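Local coordinates for Pol protein (Human T-cell leukemia virus type I, PDB 6TJU) that probably binds DNA during integration of the viral genome, this chain being the C-terminal, SH3-like domain of the integrase part of the polyprotein, at residues H11-K16 against L32-G37; I41-S44 against A48-I51. All blocks are in the same frame, centred on the assembly; numbering follows the deposited sequence.

How the contacts relate
Contact 1 bridges the two three-stranded antiparallel sheets of the domain through polar side chains, whereas contact 2 lies within one of those sheets and pairs the strands of a hairpin through their backbones. Strand 33-35 of contact 1 and strand 38-42 of contact 2 are neighbours in that sheet, and the centres of the contacts are about 9 Å apart. Both are partly buried: Tyr13 is the buried member of contact 1, and Ile41 and Ile51 are those of contact 2. Phe15 CD1 meets Ile41 CG2 at 3.7 Å, joining the two in the apolar interior, while Trp50 packs on Ala35 from the more exposed side of the sheet.

Contact 1 of 2, residues H11-K16 against L32-G37; sequences HWYYFK and LQEAAG
Between the two small sheets of the SH3-like fold, Glu34 of strand 33-35 reaches over to Tyr13 of strand 12-15. Tyr13 OH donates to Glu34 OE1 over 2.8 Å, and OE1 receives it with its syn lone pair, on the side of OE2. OE1 lies at the edge of the Tyr13 ring, near its plane, and the carboxylate is turned 72° against that ring. Glu34 gets there with a bent chain, chi2 being -103°, which folds the carboxylate over toward the phenol. The second oxygen, OE2, is 3.0 Å from Tyr13 OH, so that the hydroxyl sits before both oxygens. His11, just ahead of strand 12-15, comes in roughly at right angles to Glu34, and its ND1 is 3.1 Å from Glu34 OE1, an oblique approach to the imidazole. The bond from the Tyr13 hydroxyl would be expected to offset part of the negative charge on the carboxylate. The Glu34 side chain also touches Ala39 of strand 38-42. Tyr13 packs against Ala39 and Ile41 of that strand and Leu56 of strand 56-59, while His11 touches Arg58 and is tied through its backbone to Ala31.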
loop_
_atom_site.group_PDB
_atom_site.type_symbol
_atom_site.label_atom_id
_atom_site.label_comp_id
_atom_site.label_asym_id
_atom_site.label_seq_id
_atom_site.Cartn_x
_atom_site.Cartn_y
_atom_site.Cartn_z
ATOM N N HIS A 11 1.176 7.467 -5.555
ATOM C CA HIS A 11 1.412 7.557 -4.093
ATOM C C HIS A 11 1.998 6.236 -3.558
ATOM O O HIS A 11 1.696 5.158 -4.087
ATOM C CB HIS A 11 0.145 7.972 -3.372
ATOM C CG HIS A 11 -0.431 9.254 -3.881
ATOM N ND1 HIS A 11 -1.762 9.570 -3.695
ATOM C CD2 HIS A 11 0.129 10.278 -4.572
ATOM C CE1 HIS A 11 -1.994 10.752 -4.218
ATOM N NE2 HIS A 11 -0.849 11.207 -4.771
ATOM N N TRP A 12 2.853 6.343 -2.552
ATOM C CA TRP A 12 3.588 5.227 -1.912
ATOM C C TRP A 12 3.107 5.077 -0.483
ATOM O O TRP A 12 2.983 6.084 0.211
ATOM C CB TRP A 12 5.096 5.483 -1.918
ATOM C CG TRP A 12 5.659 5.513 -3.290
ATOM C CD1 TRP A 12 5.321 6.358 -4.306
ATOM C CD2 TRP A 12 6.607 4.604 -3.833
ATOM N NE1 TRP A 12 6.031 6.057 -5.422
ATOM C CE2 TRP A 12 6.826 4.983 -5.171
ATOM C CE3 TRP A 12 7.285 3.512 -3.326
ATOM C CZ2 TRP A 12 7.727 4.318 -5.994
ATOM C CZ3 TRP A 12 8.205 2.884 -4.114
ATOM C CH2 TRP A 12 8.404 3.266 -5.436
ATOM N N TYR A 13 2.931 3.832 -0.046
ATOM C CA TYR A 13 2.336 3.568 1.261
ATOM C C TYR A 13 3.023 2.432 1.988
ATOM O O TYR A 13 3.240 1.332 1.433
ATOM C CB TYR A 13 0.848 3.218 1.187
ATOM C CG TYR A 13 -0.053 4.220 0.538
ATOM C CD1 TYR A 13 -0.702 5.191 1.286
ATOM C CD2 TYR A 13 -0.376 4.102 -0.800
ATOM C CE1 TYR A 13 -1.562 6.096 0.700
ATOM C CE2 TYR A 13 -1.243 4.975 -1.398
ATOM C CZ TYR A 13 -1.841 5.984 -0.651
ATOM O OH TYR A 13 -2.733 6.841 -1.270
ATOM N N TYR A 14 3.253 2.661 3.266
ATOM C CA TYR A 14 3.320 1.566 4.264
ATOM C C TYR A 14 1.921 0.945 4.361
ATOM O O TYR A 14 0.919 1.652 4.241
ATOM C CB TYR A 14 3.767 2.084 5.630
ATOM C CG TYR A 14 5.158 2.675 5.714
ATOM C CD1 TYR A 14 6.279 1.863 5.898
ATOM C CD2 TYR A 14 5.358 4.050 5.628
ATOM C CE1 TYR A 14 7.541 2.407 6.042
ATOM C CE2 TYR A 14 6.627 4.604 5.750
ATOM C CZ TYR A 14 7.726 3.779 5.952
ATOM O OH TYR A 14 9.002 4.275 6.044
ATOM N N PHE A 15 1.859 -0.371 4.565
ATOM C CA PHE A 15 0.591 -1.112 4.613
ATOM C C PHE A 15 0.666 -2.244 5.643
ATOM O O PHE A 15 1.764 -2.802 5.908
ATOM C CB PHE A 15 0.156 -1.565 3.199
ATOM C CG PHE A 15 0.970 -2.677 2.592
ATOM C CD1 PHE A 15 2.147 -2.380 1.907
ATOM C CD2 PHE A 15 0.597 -4.005 2.720
ATOM C CE1 PHE A 15 2.931 -3.383 1.365
ATOM C CE2 PHE A 15 1.409 -5.012 2.202
ATOM C CZ PHE A 15 2.564 -4.701 1.524
ATOM N N LYS A 16 -0.507 -2.556 6.216
ATOM C CA LYS A 16 -0.777 -3.804 6.967
ATOM C C LYS A 16 -1.868 -4.567 6.217
ATOM O O LYS A 16 -2.703 -3.941 5.561
ATOM C CB LYS A 16 -1.147 -3.460 8.413
ATOM C CG LYS A 16 0.041 -3.058 9.247
ATOM C CD LYS A 16 -0.255 -2.780 10.701
ATOM C CE LYS A 16 1.046 -2.474 11.423
ATOM N NZ LYS A 16 0.857 -2.219 12.869
ATOM N N LEU A 32 -0.917 0.918 -7.193
ATOM C CA LEU A 32 -1.178 0.660 -8.625
ATOM C C LEU A 32 -2.436 1.412 -9.009
ATOM O O LEU A 32 -2.520 1.841 -10.132
ATOM C CB LEU A 32 -1.374 -0.829 -8.870
ATOM C CG LEU A 32 -0.169 -1.719 -8.581
ATOM C CD1 LEU A 32 -0.500 -3.147 -8.913
ATOM C CD2 LEU A 32 1.090 -1.278 -9.338
ATOM N N GLN A 33 -3.387 1.520 -8.088
ATOM C CA GLN A 33 -4.544 2.406 -8.257
ATOM C C GLN A 33 -5.083 2.785 -6.896
ATOM O O GLN A 33 -4.839 2.010 -5.926
ATOM C CB GLN A 33 -5.635 1.709 -9.056
ATOM C CG GLN A 33 -6.492 2.700 -9.817
ATOM C CD GLN A 33 -7.152 1.884 -10.877
ATOM O OE1 GLN A 33 -8.331 1.580 -10.788
ATOM N NE2 GLN A 33 -6.334 1.424 -11.809
ATOM N N GLU A 34 -5.801 3.917 -6.884
ATOM C CA GLU A 34 -6.520 4.517 -5.726
ATOM C C GLU A 34 -8.037 4.592 -6.004
ATOM O O GLU A 34 -8.434 4.881 -7.124
ATOM C CB GLU A 34 -6.029 5.947 -5.502
ATOM C CG GLU A 34 -4.541 6.115 -5.593
ATOM C CD GLU A 34 -3.932 6.223 -4.224
ATOM O OE1 GLU A 34 -2.756 6.628 -4.110
ATOM O OE2 GLU A 34 -4.669 5.897 -3.291
ATOM N N ALA A 35 -8.861 4.378 -4.987
ATOM C CA ALA A 35 -10.326 4.503 -5.031
ATOM C C ALA A 35 -10.758 5.096 -3.706
ATOM O O ALA A 35 -9.883 5.265 -2.835
ATOM C CB ALA A 35 -10.935 3.144 -5.247
ATOM N N ALA A 36 -12.056 5.356 -3.550
ATOM C CA ALA A 36 -12.613 5.904 -2.301
ATOM C C ALA A 36 -12.340 4.887 -1.196
ATOM O O ALA A 36 -12.723 3.723 -1.331
ATOM C CB ALA A 36 -14.103 6.193 -2.453
ATOM N N GLY A 37 -11.623 5.301 -0.177
ATOM C CA GLY A 37 -11.364 4.463 1.010
ATOM C C GLY A 37 -10.352 3.330 0.844
ATOM O O GLY A 37 -10.244 2.551 1.824
#

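Contact 2 of 2, residues I41-S44 against A48-I51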
loop_
_atom_site.group_PDB
_atom_site.type_symbol
_atom_site.label_atom_id
_atom_site.label_comp_id
_atom_site.label_asym_id
_atom_site.label_seq_id
_atom_site.Cartn_x
_atom_site.Cartn_y
_atom_site.Cartn_z
ATOM N N ILE A 41 -2.522 -2.253 -3.655
ATOM C CA ILE A 41 -1.114 -2.439 -3.230
ATOM C C ILE A 41 -0.638 -3.800 -3.699
ATOM O O ILE A 41 -1.313 -4.778 -3.458
ATOM C CB ILE A 41 -0.974 -2.327 -1.706
ATOM C CG1 ILE A 41 -1.542 -1.016 -1.133
ATOM C CG2 ILE A 41 0.486 -2.543 -1.366
ATOM C CD1 ILE A 41 -1.035 0.260 -1.806
ATOM N N PRO A 42 0.539 -3.905 -4.356
ATOM C CA PRO A 42 1.165 -5.200 -4.593
ATOM C C PRO A 42 1.539 -5.854 -3.260
ATOM O O PRO A 42 2.240 -5.235 -2.517
ATOM C CB PRO A 42 2.432 -4.878 -5.392
ATOM C CG PRO A 42 2.202 -3.494 -5.966
ATOM C CD PRO A 42 1.278 -2.805 -4.993
ATOM N N VAL A 43 1.034 -7.058 -2.992
ATOM C CA VAL A 43 1.273 -7.802 -1.721
ATOM C C VAL A 43 2.052 -9.099 -1.996
ATOM O O VAL A 43 2.474 -9.733 -1.027
ATOM C CB VAL A 43 -0.048 -8.049 -0.947
ATOM C CG1 VAL A 43 -0.828 -6.745 -0.653
ATOM C CG2 VAL A 43 -0.947 -9.094 -1.616
ATOM N N SER A 44 2.263 -9.481 -3.254
ATOM C CA SER A 44 3.093 -10.643 -3.655
ATOM C C SER A 44 3.510 -10.462 -5.113
ATOM O O SER A 44 3.161 -9.466 -5.762
ATOM C CB SER A 44 2.346 -11.954 -3.446
ATOM O OG SER A 44 1.179 -12.008 -4.279
ATOM N N ALA A 48 -2.368 -8.391 -5.949
ATOM C CA ALA A 48 -2.579 -7.077 -5.322
ATOM C C ALA A 48 -3.940 -7.039 -4.615
ATOM O O ALA A 48 -4.936 -7.742 -4.982
ATOM C CB ALA A 48 -2.430 -6.002 -6.345
ATOM N N GLN A 49 -3.975 -6.222 -3.589
ATOM C CA GLN A 49 -5.096 -6.178 -2.647
ATOM C C GLN A 49 -5.470 -4.712 -2.476
ATOM O O GLN A 49 -4.570 -3.822 -2.485
ATOM C CB GLN A 49 -4.705 -6.870 -1.351
ATOM C CG GLN A 49 -5.908 -7.150 -0.467
ATOM C CD GLN A 49 -5.581 -8.199 0.560
ATOM O OE1 GLN A 49 -4.512 -8.816 0.514
ATOM N NE2 GLN A 49 -6.494 -8.396 1.498
ATOM N N TRP A 50 -6.774 -4.488 -2.418
ATOM C CA TRP A 50 -7.398 -3.206 -2.058
ATOM C C TRP A 50 -7.309 -3.066 -0.537
ATOM O O TRP A 50 -7.981 -3.826 0.189
ATOM C CB TRP A 50 -8.832 -3.167 -2.583
ATOM C CG TRP A 50 -8.919 -3.008 -4.062
ATOM C CD1 TRP A 50 -9.245 -3.961 -4.984
ATOM C CD2 TRP A 50 -8.738 -1.786 -4.776
ATOM N NE1 TRP A 50 -9.259 -3.415 -6.241
ATOM C CE2 TRP A 50 -8.938 -2.080 -6.141
ATOM C CE3 TRP A 50 -8.425 -0.478 -4.387
ATOM C CZ2 TRP A 50 -8.843 -1.097 -7.130
ATOM C CZ3 TRP A 50 -8.314 0.484 -5.369
ATOM C CH2 TRP A 50 -8.497 0.174 -6.719
ATOM N N ILE A 51 -6.421 -2.188 -0.084
ATOM C CA ILE A 51 -6.156 -1.960 1.357
ATOM C C ILE A 51 -6.911 -0.708 1.738
ATOM O O ILE A 51 -6.705 0.343 1.133
ATOM C CB ILE A 51 -4.667 -1.791 1.706
ATOM C CG1 ILE A 51 -3.762 -2.828 1.043
ATOM C CG2 ILE A 51 -4.519 -1.776 3.221
ATOM C CD1 ILE A 51 -3.972 -4.217 1.582
#
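Ile41 and Ile51 both hold CG1 opposite the carbonyl carbon, with chi1 at -55° and -46°, and this brings the two CG1 methylenes within 3.6 Å of each other. Their side chains cross at about a right angle, the methylene of Ile51 lying also near Ile41 CB. A second apolar touch lies further along the hairpin, where Val43 CG1 meets Gln49 CB at 3.9 Å; the extended Gln49 chain carries its amide on past Val43, and the side chain also touches Leu17 and Pro18. Ile41 N donates to Gln49 O over 2.8 Å in a nearly straight bond, 177° at the hydrogen, and Gln49 N returns a bond of 3.0 Å to Ile41 O. The ring of two bonds marks Ile41 and Gln49 as a hydrogen-bonded antiparallel pair, and Pro42 with Ala48 forms the adjoining non-hydrogen-bonded pair. Ile41 O has a further neighbour in Ala48 CA, a CA-H...O contact of 3.2 Å. Ile41 and Ile51 turn into the interior, where Ile41 packs on Tyr13 and Phe15 of strand 12-15 and Ile51 on Pro18. Pro42 and Ala48 point from the other face of the sheet. This is the pairing of an antiparallel beta hairpin, strands 38-42 and 48-52, within a three-stranded sheet of the SH3-like fold of retroviral integrase C-terminal domains.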